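Local coordinates for protein alcohol dehydrogenase, zinc-containing (Thermotoga maritima, PDB 1VJ0) that probably catalyses the NAD(P)-dependent oxidation of alcohols or reduction of carbonyl compounds as a zinc-containing medium-chain dehydrogenase, at residues A181-A186 with I324-D328; A186-P191 with G292-V296; S193-K197 with L218-N222; V212-R216 with A236-D242. All blocks are in the same frame, centred on the assembly; numbering follows the deposited sequence.

Contact 1: residues A181-A186 with I324-D328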
loop_
_atom_site.group_PDB
_atom_site.type_symbol
_atom_site.label_atom_id
_atom_site.label_comp_id
_atom_site.label_asym_id
_atom_site.label_seq_id
_atom_site.Cartn_x
_atom_site.Cartn_y
_atom_site.Cartn_z
ATOM N N ALA A 181 8.116 -19.439 6.882
ATOM C CA ALA A 181 7.804 -18.062 7.238
ATOM C C ALA A 181 8.679 -17.030 6.525
ATOM O O ALA A 181 8.236 -15.916 6.205
ATOM C CB ALA A 181 7.838 -17.892 8.738
ATOM N N THR A 182 9.925 -17.409 6.217
ATOM C CA THR A 182 10.759 -16.541 5.432
ATOM C C THR A 182 10.206 -16.453 3.998
ATOM O O THR A 182 10.084 -15.351 3.442
ATOM C CB THR A 182 12.220 -17.030 5.503
ATOM O OG1 THR A 182 12.683 -16.883 6.831
ATOM C CG2 THR A 182 13.123 -16.163 4.652
ATOM N N ALA A 183 9.824 -17.588 3.402
ATOM C CA ALA A 183 9.168 -17.553 2.096
ATOM C C ALA A 183 7.858 -16.715 2.148
ATOM O O ALA A 183 7.588 -15.907 1.273
ATOM C CB ALA A 183 8.890 -19.001 1.586
ATOM N N TYR A 184 7.053 -16.892 3.195
ATOM C CA TYR A 184 5.867 -16.065 3.345
ATOM C C TYR A 184 6.216 -14.581 3.362
ATOM O O TYR A 184 5.603 -13.769 2.642
ATOM C CB TYR A 184 4.929 -16.498 4.523
ATOM C CG TYR A 184 3.728 -15.623 4.409
ATOM C CD1 TYR A 184 2.772 -15.879 3.456
ATOM C CD2 TYR A 184 3.641 -14.449 5.131
ATOM C CE1 TYR A 184 1.736 -15.001 3.230
ATOM C CE2 TYR A 184 2.588 -13.564 4.925
ATOM C CZ TYR A 184 1.659 -13.842 3.973
ATOM O OH TYR A 184 0.651 -12.935 3.760
ATOM N N HIS A 185 7.177 -14.192 4.186
ATOM C CA HIS A 185 7.625 -12.820 4.270
ATOM C C HIS A 185 7.893 -12.295 2.845
ATOM O O HIS A 185 7.515 -11.171 2.448
ATOM C CB HIS A 185 8.901 -12.774 5.163
ATOM C CG HIS A 185 9.477 -11.407 5.377
ATOM N ND1 HIS A 185 10.532 -11.175 6.244
ATOM C CD2 HIS A 185 9.106 -10.197 4.914
ATOM C CE1 HIS A 185 10.821 -9.885 6.242
ATOM N NE2 HIS A 185 9.956 -9.261 5.453
ATOM N N ALA A 186 8.567 -13.107 2.055
ATOM C CA ALA A 186 8.960 -12.686 0.725
ATOM C C ALA A 186 7.816 -12.352 -0.173
ATOM O O ALA A 186 7.899 -11.423 -0.973
ATOM C CB ALA A 186 9.755 -13.776 0.077
ATOM N N ILE A 324 14.946 -9.867 1.989
ATOM C CA ILE A 324 14.052 -10.442 2.990
ATOM C C ILE A 324 14.862 -11.019 4.169
ATOM O O ILE A 324 15.677 -11.948 3.989
ATOM C CB ILE A 324 13.142 -11.554 2.359
ATOM C CG1 ILE A 324 12.427 -11.033 1.130
ATOM C CG2 ILE A 324 12.193 -12.133 3.419
ATOM C CD1 ILE A 324 11.480 -9.906 1.366
ATOM N N TRP A 325 14.683 -10.424 5.344
ATOM C CA TRP A 325 15.344 -10.874 6.542
ATOM C C TRP A 325 14.328 -11.591 7.460
ATOM O O TRP A 325 13.402 -10.953 7.972
ATOM C CB TRP A 325 15.991 -9.705 7.299
ATOM C CG TRP A 325 16.760 -10.204 8.477
ATOM C CD1 TRP A 325 16.532 -9.958 9.806
ATOM C CD2 TRP A 325 17.870 -11.055 8.411
ATOM N NE1 TRP A 325 17.456 -10.622 10.570
ATOM C CE2 TRP A 325 18.296 -11.302 9.734
ATOM C CE3 TRP A 325 18.590 -11.630 7.343
ATOM C CZ2 TRP A 325 19.379 -12.125 10.034
ATOM C CZ3 TRP A 325 19.654 -12.479 7.640
ATOM C CH2 TRP A 325 20.047 -12.700 8.985
ATOM N N VAL A 326 14.570 -12.879 7.698
ATOM C CA VAL A 326 13.781 -13.699 8.620
ATOM C C VAL A 326 12.255 -13.415 8.513
ATOM O O VAL A 326 11.725 -13.371 7.390
ATOM C CB VAL A 326 14.395 -13.725 10.081
ATOM C CG1 VAL A 326 15.874 -14.173 10.010
ATOM C CG2 VAL A 326 14.274 -12.432 10.766
ATOM N N SER A 327 11.556 -13.362 9.631
ATOM C CA SER A 327 10.117 -13.206 9.634
ATOM C C SER A 327 9.729 -12.793 11.015
ATOM O O SER A 327 10.532 -12.882 11.950
ATOM C CB SER A 327 9.461 -14.534 9.304
ATOM O OG SER A 327 9.968 -15.538 10.147
ATOM N N ASP A 328 8.489 -12.347 11.150
ATOM C CA ASP A 328 7.947 -11.969 12.426
ATOM C C ASP A 328 6.679 -12.755 12.742
ATOM O O ASP A 328 6.316 -13.681 12.033
ATOM C CB ASP A 328 7.758 -10.438 12.503
ATOM C CG ASP A 328 6.709 -9.916 11.573
ATOM O OD1 ASP A 328 5.738 -10.624 11.202
ATOM O OD2 ASP A 328 6.762 -8.747 11.191
HETATM O O HOH W 1 11.716 -17.259 9.143
#
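His-185 and Ile-324 lead a buried helix-to-loop contact, in which one side of helix 170-188 meets the loop that follows strand 320-323. The imidazole makes a direct hydrogen bond across the contact: its ND1 donates to the backbone O of Val-326 at 2.7 Å, with an N-H...O angle of 165°. The acceptor lies in the ring plane, whereas the nitrogen stands well above the carbonyl plane of Val-326. With CG anti to the backbone N (chi1 -179°), the ring slides past Ile-324 in the opposite sense and takes the CG2 methyl over one face, 3.6 Å from its centroid, as a CH-pi contact. At its edge, the O of Trp-325 sits 3.3 Å from His-185 CE1. The imidazole is thus held by its edge bond, by the methyl over one face and by the stacked ring of His-331. Farther along the helix, Ile-324 CG1 rests 4.0 Å from Ala-186 CB. At the other end, Ser-327 OG comes within 3.5 Å of the methyl CB of Ala-181, and one water joins the hydroxyls of Thr-182 and Ser-327. Asp-328 then occupies the N-cap position of helix 329-340, while Trp-325 reaches Asn-318 and Arg-290 of the second subunit. Thr-182 follows the zinc ligand Cys-178 by one helical turn, placing the contact beside the metal site, where the coenzyme-binding domain of a zinc-dependent medium-chain dehydrogenase joins its catalytic domain.

Contact 2: residues A186-P191 with G292-V296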
loop_
_atom_site.group_PDB
_atom_site.type_symbol
_atom_site.label_atom_id
_atom_site.label_comp_id
_atom_site.label_asym_id
_atom_site.label_seq_id
_atom_site.Cartn_x
_atom_site.Cartn_y
_atom_site.Cartn_z
ATOM N N ALA A 186 8.567 -13.107 2.055
ATOM C CA ALA A 186 8.960 -12.686 0.725
ATOM C C ALA A 186 7.816 -12.352 -0.173
ATOM O O ALA A 186 7.899 -11.423 -0.973
ATOM C CB ALA A 186 9.755 -13.776 0.077
ATOM N N PHE A 187 6.771 -13.164 -0.095
ATOM C CA PHE A 187 5.532 -12.963 -0.846
ATOM C C PHE A 187 4.692 -11.840 -0.288
ATOM O O PHE A 187 4.082 -11.073 -1.065
ATOM C CB PHE A 187 4.754 -14.274 -0.905
ATOM C CG PHE A 187 5.293 -15.241 -1.929
ATOM C CD1 PHE A 187 6.313 -16.122 -1.612
ATOM C CD2 PHE A 187 4.742 -15.288 -3.224
ATOM C CE1 PHE A 187 6.828 -17.006 -2.578
ATOM C CE2 PHE A 187 5.217 -16.167 -4.179
ATOM C CZ PHE A 187 6.317 -17.028 -3.847
ATOM N N ASP A 188 4.709 -11.682 1.029
ATOM C CA ASP A 188 3.920 -10.652 1.708
ATOM C C ASP A 188 4.415 -9.264 1.340
ATOM O O ASP A 188 3.663 -8.311 1.432
ATOM C CB ASP A 188 4.043 -10.828 3.218
ATOM C CG ASP A 188 3.001 -10.101 3.984
ATOM O OD1 ASP A 188 1.786 -10.347 3.768
ATOM O OD2 ASP A 188 3.329 -9.292 4.879
ATOM N N GLU A 189 5.678 -9.135 0.937
ATOM C CA GLU A 189 6.212 -7.811 0.559
ATOM C C GLU A 189 5.696 -7.312 -0.811
ATOM O O GLU A 189 5.775 -6.128 -1.106
ATOM C CB GLU A 189 7.742 -7.839 0.544
ATOM C CG GLU A 189 8.370 -7.960 1.905
ATOM C CD GLU A 189 8.001 -6.791 2.814
ATOM O OE1 GLU A 189 8.064 -5.614 2.390
ATOM O OE2 GLU A 189 7.573 -7.055 3.936
ATOM N N TYR A 190 5.184 -8.208 -1.639
ATOM C CA TYR A 190 4.626 -7.846 -2.959
ATOM C C TYR A 190 3.355 -6.974 -2.815
ATOM O O TYR A 190 2.421 -7.385 -2.147
ATOM C CB TYR A 190 4.247 -9.126 -3.701
ATOM C CG TYR A 190 3.854 -8.903 -5.144
ATOM C CD1 TYR A 190 4.779 -8.404 -6.056
ATOM C CD2 TYR A 190 2.618 -9.275 -5.613
ATOM C CE1 TYR A 190 4.447 -8.228 -7.387
ATOM C CE2 TYR A 190 2.260 -9.109 -6.954
ATOM C CZ TYR A 190 3.164 -8.569 -7.824
ATOM O OH TYR A 190 2.849 -8.420 -9.138
ATOM N N PRO A 191 3.341 -5.780 -3.391
ATOM C CA PRO A 191 2.266 -4.820 -3.098
ATOM C C PRO A 191 0.951 -4.993 -3.878
ATOM O O PRO A 191 0.145 -4.132 -3.812
ATOM C CB PRO A 191 2.930 -3.469 -3.421
ATOM C CG PRO A 191 3.908 -3.776 -4.501
ATOM C CD PRO A 191 4.411 -5.172 -4.213
ATOM N N GLY A 292 8.669 -5.244 -12.607
ATOM C CA GLY A 292 8.705 -6.459 -11.814
ATOM C C GLY A 292 9.260 -6.337 -10.394
ATOM O O GLY A 292 9.935 -5.327 -10.039
ATOM N N PHE A 293 8.985 -7.365 -9.584
ATOM C CA PHE A 293 9.375 -7.414 -8.169
ATOM C C PHE A 293 10.221 -8.631 -7.836
ATOM O O PHE A 293 9.883 -9.758 -8.127
ATOM C CB PHE A 293 8.085 -7.355 -7.333
ATOM C CG PHE A 293 8.286 -7.021 -5.899
ATOM C CD1 PHE A 293 8.771 -7.965 -5.034
ATOM C CD2 PHE A 293 7.891 -5.804 -5.407
ATOM C CE1 PHE A 293 8.922 -7.680 -3.695
ATOM C CE2 PHE A 293 8.004 -5.523 -4.062
ATOM C CZ PHE A 293 8.545 -6.481 -3.212
ATOM N N TYR A 294 11.392 -8.409 -7.265
ATOM C CA TYR A 294 12.320 -9.483 -7.004
ATOM C C TYR A 294 12.608 -9.526 -5.496
ATOM O O TYR A 294 13.286 -8.659 -4.998
ATOM C CB TYR A 294 13.586 -9.175 -7.766
ATOM C CG TYR A 294 14.585 -10.281 -8.004
ATOM C CD1 TYR A 294 14.509 -11.535 -7.392
ATOM C CD2 TYR A 294 15.558 -10.084 -8.942
ATOM C CE1 TYR A 294 15.460 -12.524 -7.659
ATOM C CE2 TYR A 294 16.496 -11.073 -9.225
ATOM C CZ TYR A 294 16.432 -12.294 -8.578
ATOM O OH TYR A 294 17.364 -13.249 -8.922
ATOM N N SER A 295 12.092 -10.532 -4.787
ATOM C CA SER A 295 12.352 -10.748 -3.382
ATOM C C SER A 295 13.554 -11.642 -3.290
ATOM O O SER A 295 13.548 -12.746 -3.827
ATOM C CB SER A 295 11.197 -11.448 -2.642
ATOM O OG SER A 295 10.161 -10.506 -2.347
ATOM N N VAL A 296 14.564 -11.169 -2.573
ATOM C CA VAL A 296 15.804 -11.885 -2.403
ATOM C C VAL A 296 15.882 -12.389 -0.967
ATOM O O VAL A 296 16.091 -11.622 -0.030
ATOM C CB VAL A 296 17.005 -11.004 -2.775
ATOM C CG1 VAL A 296 18.249 -11.788 -2.665
ATOM C CG2 VAL A 296 16.830 -10.459 -4.177
#
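The ring of Phe-293 carries CA of Tyr-190 over one face, 4.2 Å from the ring centroid and close to its normal, a CH-pi contact; at its edge, in the ring plane, lies Ser-295 OG of the same strand. The tyrosine ring turns its edge toward the phenylalanine face with the planes at 89°, an offset edge-to-face pair whose centroids are 5.6 Å apart. The displacement brings Tyr-190 CD1 to 3.7 Å from Phe-293 CB, which lies at the tyrosine edge, near the plane of that ring. Phe-293 reaches this position with CG anti to its backbone N (chi1 -164°), its ring extending from the strand against the chain that leaves the helix. Two further neighbours approach the ring obliquely: Pro-191 CD is 3.6 Å from Phe-293 CE2, and the carbonyl O of Glu-189 is 3.5 Å from Phe-293 CZ. Beyond the aromatic cluster, Ser-295 provides the polar tie. Its OG donates to the O of Ala-186 at 2.8 Å, coming in tilted 25° from the carbonyl plane, and its CB packs 3.9 Å from Ala-186 CB. The bond therefore joins a strand side chain to a helix carbonyl. The phenol OH of Tyr-190 finds its partner elsewhere, in Lys-197 NZ. Strand 292-296 runs between strands 268-273 and 320-323 of the parallel coenzyme-domain sheet, and helix 170-188 and the chain after it lie over its face, with Ala-186 also touching Leu-272 of the first neighbour and Glu-189 touching Lys-322 of the second.

Contact 3: residues S193-K197 with L218-N222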
loop_
_atom_site.group_PDB
_atom_site.type_symbol
_atom_site.label_atom_id
_atom_site.label_comp_id
_atom_site.label_asym_id
_atom_site.label_seq_id
_atom_site.Cartn_x
_atom_site.Cartn_y
_atom_site.Cartn_z
ATOM N N SER A 193 -2.133 -8.118 -5.489
ATOM C CA SER A 193 -2.521 -9.539 -5.520
ATOM C C SER A 193 -1.724 -10.329 -6.560
ATOM O O SER A 193 -1.202 -9.762 -7.506
ATOM C CB SER A 193 -4.019 -9.696 -5.734
ATOM O OG SER A 193 -4.381 -10.097 -7.021
ATOM N N PHE A 194 -1.605 -11.641 -6.334
ATOM C CA PHE A 194 -0.956 -12.559 -7.246
ATOM C C PHE A 194 -1.880 -13.065 -8.382
ATOM O O PHE A 194 -1.426 -13.747 -9.287
ATOM C CB PHE A 194 -0.324 -13.709 -6.445
ATOM C CG PHE A 194 0.953 -13.299 -5.778
ATOM C CD1 PHE A 194 2.133 -13.312 -6.487
ATOM C CD2 PHE A 194 0.960 -12.838 -4.478
ATOM C CE1 PHE A 194 3.350 -12.858 -5.900
ATOM C CE2 PHE A 194 2.151 -12.399 -3.882
ATOM C CZ PHE A 194 3.344 -12.416 -4.602
ATOM N N ALA A 195 -3.138 -12.639 -8.400
ATOM C CA ALA A 195 -4.044 -12.991 -9.482
ATOM C C ALA A 195 -3.494 -12.540 -10.831
ATOM O O ALA A 195 -3.089 -11.376 -11.017
ATOM C CB ALA A 195 -5.358 -12.372 -9.283
ATOM N N GLY A 196 -3.498 -13.459 -11.771
ATOM C CA GLY A 196 -2.968 -13.213 -13.092
ATOM C C GLY A 196 -1.442 -13.083 -13.152
ATOM O O GLY A 196 -0.910 -12.715 -14.235
ATOM N N LYS A 197 -0.727 -13.342 -12.053
ATOM C CA LYS A 197 0.693 -13.114 -12.053
ATOM C C LYS A 197 1.504 -14.406 -12.338
ATOM O O LYS A 197 1.080 -15.531 -12.034
ATOM C CB LYS A 197 1.178 -12.439 -10.748
ATOM C CG LYS A 197 0.399 -11.137 -10.374
ATOM C CD LYS A 197 0.770 -10.002 -11.289
ATOM C CE LYS A 197 -0.063 -8.777 -11.031
ATOM N NZ LYS A 197 0.139 -8.308 -9.607
ATOM N N LEU A 218 -1.848 -18.095 -2.759
ATOM C CA LEU A 218 -2.185 -16.666 -2.915
ATOM C C LEU A 218 -2.787 -16.365 -4.293
ATOM O O LEU A 218 -3.234 -15.257 -4.548
ATOM C CB LEU A 218 -0.944 -15.819 -2.691
ATOM C CG LEU A 218 -0.333 -15.929 -1.288
ATOM C CD1 LEU A 218 0.893 -15.072 -1.144
ATOM C CD2 LEU A 218 -1.362 -15.585 -0.217
ATOM N N GLY A 219 -2.827 -17.366 -5.151
ATOM C CA GLY A 219 -3.576 -17.272 -6.392
ATOM C C GLY A 219 -2.766 -16.910 -7.622
ATOM O O GLY A 219 -3.337 -16.460 -8.626
ATOM N N ALA A 220 -1.455 -17.164 -7.593
ATOM C CA ALA A 220 -0.628 -16.920 -8.783
ATOM C C ALA A 220 -1.138 -17.713 -9.945
ATOM O O ALA A 220 -1.600 -18.848 -9.782
ATOM C CB ALA A 220 0.818 -17.297 -8.541
ATOM N N GLU A 221 -1.018 -17.144 -11.137
ATOM C CA GLU A 221 -1.459 -17.853 -12.313
ATOM C C GLU A 221 -0.465 -18.914 -12.777
ATOM O O GLU A 221 -0.843 -20.055 -13.129
ATOM C CB GLU A 221 -1.720 -16.867 -13.448
ATOM C CG GLU A 221 -2.290 -17.535 -14.685
ATOM C CD GLU A 221 -2.604 -16.520 -15.767
ATOM O OE1 GLU A 221 -3.438 -15.629 -15.517
ATOM O OE2 GLU A 221 -1.986 -16.592 -16.848
ATOM N N ASN A 222 0.793 -18.528 -12.863
ATOM C CA ASN A 222 1.852 -19.452 -13.263
ATOM C C ASN A 222 2.963 -19.487 -12.220
ATOM O O ASN A 222 3.395 -18.447 -11.713
ATOM C CB ASN A 222 2.498 -19.017 -14.594
ATOM C CG ASN A 222 1.526 -18.861 -15.706
ATOM O OD1 ASN A 222 1.433 -17.785 -16.331
ATOM N ND2 ASN A 222 0.823 -19.899 -15.995
HETATM O O HOH W 2 -2.937 -12.567 -4.085
HETATM O O HOH W 3 -4.555 -16.047 -11.103
#
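One carbonyl, Lys-197 O, receives two consecutive backbone N-H groups: Glu-221 N at 2.8 Å and Asn-222 N at 3.1 Å. The second bond is much the straighter, 167° at the hydrogen against 133°, while the first donor lies in the carbonyl plane. This oxygen belongs to the last residue of a type II turn that starts at Phe-194, with Gly-196 at positive phi; opposite, Gly-219 ends helix 206-217 in a Schellman motif. Ala-220 CA makes a C-H...O contact with Phe-194 O at 3.3 Å. Elsewhere waters bridge the two backbones, one between Phe-194 N and Leu-218 O, the other between Gly-196 N and Gly-219 O. The Phe-194 ring lies alongside Leu-218 and points the same way, its CD2 4.0 Å from Leu-218 CB. Extended beyond CG, Glu-221 carries OE1 to 3.5 Å from Gly-196 CA, where Ser-337 of the third subunit hydrogen-bonds it. Lys-197 curls back so that NZ donates to Ser-193 O and also meets Tyr-190 OH. The two turns sit side by side where the neighbouring parallel strands 198-202 and 222-227 begin, with Phe-194 and Ala-220 both against Val-199.

Contact 4: residues V212-R216 with A236-D242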
loop_
_atom_site.group_PDB
_atom_site.type_symbol
_atom_site.label_atom_id
_atom_site.label_comp_id
_atom_site.label_asym_id
_atom_site.label_seq_id
_atom_site.Cartn_x
_atom_site.Cartn_y
_atom_site.Cartn_z
ATOM N N VAL A 212 6.596 -22.343 -3.647
ATOM C CA VAL A 212 5.655 -22.931 -4.625
ATOM C C VAL A 212 4.238 -22.993 -4.051
ATOM O O VAL A 212 3.276 -22.490 -4.665
ATOM C CB VAL A 212 6.105 -24.354 -5.094
ATOM C CG1 VAL A 212 5.032 -25.026 -5.973
ATOM C CG2 VAL A 212 7.449 -24.250 -5.893
ATOM N N VAL A 213 4.100 -23.571 -2.865
ATOM C CA VAL A 213 2.810 -23.703 -2.206
ATOM C C VAL A 213 2.199 -22.344 -1.824
ATOM O O VAL A 213 0.987 -22.130 -1.994
ATOM C CB VAL A 213 2.946 -24.652 -0.994
ATOM C CG1 VAL A 213 1.690 -24.694 -0.138
ATOM C CG2 VAL A 213 3.332 -26.038 -1.468
ATOM N N ILE A 214 3.028 -21.395 -1.380
ATOM C CA ILE A 214 2.544 -20.083 -1.008
ATOM C C ILE A 214 2.094 -19.394 -2.267
ATOM O O ILE A 214 1.004 -18.832 -2.271
ATOM C CB ILE A 214 3.594 -19.281 -0.270
ATOM C CG1 ILE A 214 3.860 -19.908 1.114
ATOM C CG2 ILE A 214 3.247 -17.797 -0.148
ATOM C CD1 ILE A 214 5.266 -19.521 1.664
ATOM N N ALA A 215 2.893 -19.453 -3.325
ATOM C CA ALA A 215 2.496 -18.801 -4.596
ATOM C C ALA A 215 1.150 -19.310 -5.076
ATOM O O ALA A 215 0.275 -18.539 -5.443
ATOM C CB ALA A 215 3.557 -19.008 -5.691
ATOM N N ARG A 216 0.995 -20.633 -5.059
ATOM C CA ARG A 216 -0.264 -21.274 -5.454
ATOM C C ARG A 216 -1.415 -20.801 -4.537
ATOM O O ARG A 216 -2.467 -20.434 -5.010
ATOM C CB ARG A 216 -0.141 -22.794 -5.380
ATOM C CG ARG A 216 0.428 -23.476 -6.592
ATOM C CD ARG A 216 -0.633 -23.859 -7.694
ATOM N NE ARG A 216 -0.861 -22.740 -8.614
ATOM C CZ ARG A 216 -0.290 -22.568 -9.803
ATOM N NH1 ARG A 216 0.573 -23.450 -10.274
ATOM N NH2 ARG A 216 -0.588 -21.495 -10.531
ATOM N N ALA A 236 8.927 -30.175 -6.888
ATOM C CA ALA A 236 8.303 -28.883 -7.098
ATOM C C ALA A 236 7.065 -29.020 -7.962
ATOM O O ALA A 236 6.053 -28.423 -7.640
ATOM C CB ALA A 236 9.261 -27.901 -7.734
ATOM N N GLU A 237 7.138 -29.821 -9.025
ATOM C CA GLU A 237 5.946 -30.139 -9.835
ATOM C C GLU A 237 4.843 -30.842 -9.055
ATOM O O GLU A 237 3.654 -30.518 -9.196
ATOM C CB GLU A 237 6.327 -31.041 -11.026
ATOM C CG GLU A 237 7.204 -30.310 -12.062
ATOM C CD GLU A 237 7.860 -31.222 -13.088
ATOM O OE1 GLU A 237 7.695 -32.462 -12.993
ATOM O OE2 GLU A 237 8.573 -30.680 -13.973
ATOM N N GLU A 238 5.221 -31.825 -8.259
ATOM C CA GLU A 238 4.254 -32.522 -7.422
ATOM C C GLU A 238 3.521 -31.630 -6.416
ATOM O O GLU A 238 2.390 -31.957 -6.030
ATOM C CB GLU A 238 4.936 -33.640 -6.693
ATOM C CG GLU A 238 5.280 -34.761 -7.655
ATOM C CD GLU A 238 5.962 -35.934 -7.009
ATOM O OE1 GLU A 238 6.232 -35.875 -5.778
ATOM O OE2 GLU A 238 6.206 -36.912 -7.747
ATOM N N ILE A 239 4.113 -30.518 -5.994
ATOM C CA ILE A 239 3.442 -29.651 -4.981
ATOM C C ILE A 239 2.877 -28.365 -5.594
ATOM O O ILE A 239 2.417 -27.464 -4.863
ATOM C CB ILE A 239 4.338 -29.349 -3.752
ATOM C CG1 ILE A 239 5.518 -28.459 -4.122
ATOM C CG2 ILE A 239 4.807 -30.660 -3.025
ATOM C CD1 ILE A 239 6.443 -28.230 -2.985
ATOM N N GLY A 240 2.966 -28.242 -6.915
ATOM C CA GLY A 240 2.134 -27.302 -7.665
ATOM C C GLY A 240 2.809 -26.434 -8.714
ATOM O O GLY A 240 2.146 -25.597 -9.285
ATOM N N ALA A 241 4.123 -26.573 -8.930
ATOM C CA ALA A 241 4.789 -25.825 -10.007
ATOM C C ALA A 241 4.200 -26.198 -11.378
ATOM O O ALA A 241 4.000 -27.397 -11.687
ATOM C CB ALA A 241 6.305 -26.071 -9.979
ATOM N N ASP A 242 3.972 -25.199 -12.230
ATOM C CA ASP A 242 3.496 -25.436 -13.602
ATOM C C ASP A 242 4.631 -25.831 -14.558
ATOM O O ASP A 242 4.395 -26.471 -15.560
ATOM C CB ASP A 242 2.841 -24.159 -14.159
ATOM C CG ASP A 242 1.614 -23.739 -13.365
ATOM O OD1 ASP A 242 0.617 -24.485 -13.413
ATOM O OD2 ASP A 242 1.552 -22.702 -12.700
#
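Val-212 packs tightly into the turn that ends helix 230-238, whereas Arg-216 grips the more exposed end of the contact through polar bonds. CG1 of Val-212, anti to the backbone N (chi1 173°), meets Ala-241 N at 3.5 Å and Ile-239 CG1 at 3.9 Å. One residue on, Val-213 crosses Ile-239 at about a right angle, with its CG2 4.1 Å from Ile-239 CD1. Gly-240, at positive phi, forms the Schellman motif, and Ala-236 O accepts from Ile-239 N and Ala-241 N on opposite faces of its plane. Toward solvent, the chain of Arg-216 bends at chi2 and chi3, laying its guanidinium beside Gly-240 and Asp-242. NH1 donates to Gly-240 O at 2.8 Å, almost in line with the carbonyl, and forms a salt bridge to Asp-242 OD2 at 2.7 Å. Both acceptors lie near the guanidinium plane, but NH1 meets OD2 from above the carboxylate; the guanidinium and carboxylate planes are 69° apart. Val-223 N also binds OD2, and Ala-220 O takes NH2, fixing both charged groups. Helices 206-217 and 230-238, before and after strand 222-227 in the chain, pack together on the sheet, the beta-alpha-beta-alpha-beta succession of a Rossmann fold.

Overall arrangement
Contact 1 is buried and the nearest to the centre of the chain; contact 2 is also buried, whereas contacts 3 and 4 are only partly so. Contacts 1 and 2 share Ala-186 and helix 170-188, joined further by the backbone bond of Ile-324 to Val-296. A histidine bond beside a zinc site marks the former, an aromatic cluster the latter. Phe-187 links contact 2 to contacts 3 and 4 by packing on Phe-194, Ile-214 and Ala-215. Contact 3 relies on backbone carbonyls and waters, contact 4 on aliphatic packing plus a salt bridge; both use the chain around helix 206-217, and Arg-216 hydrogen-bonds the O of Ala-220 in 218-222.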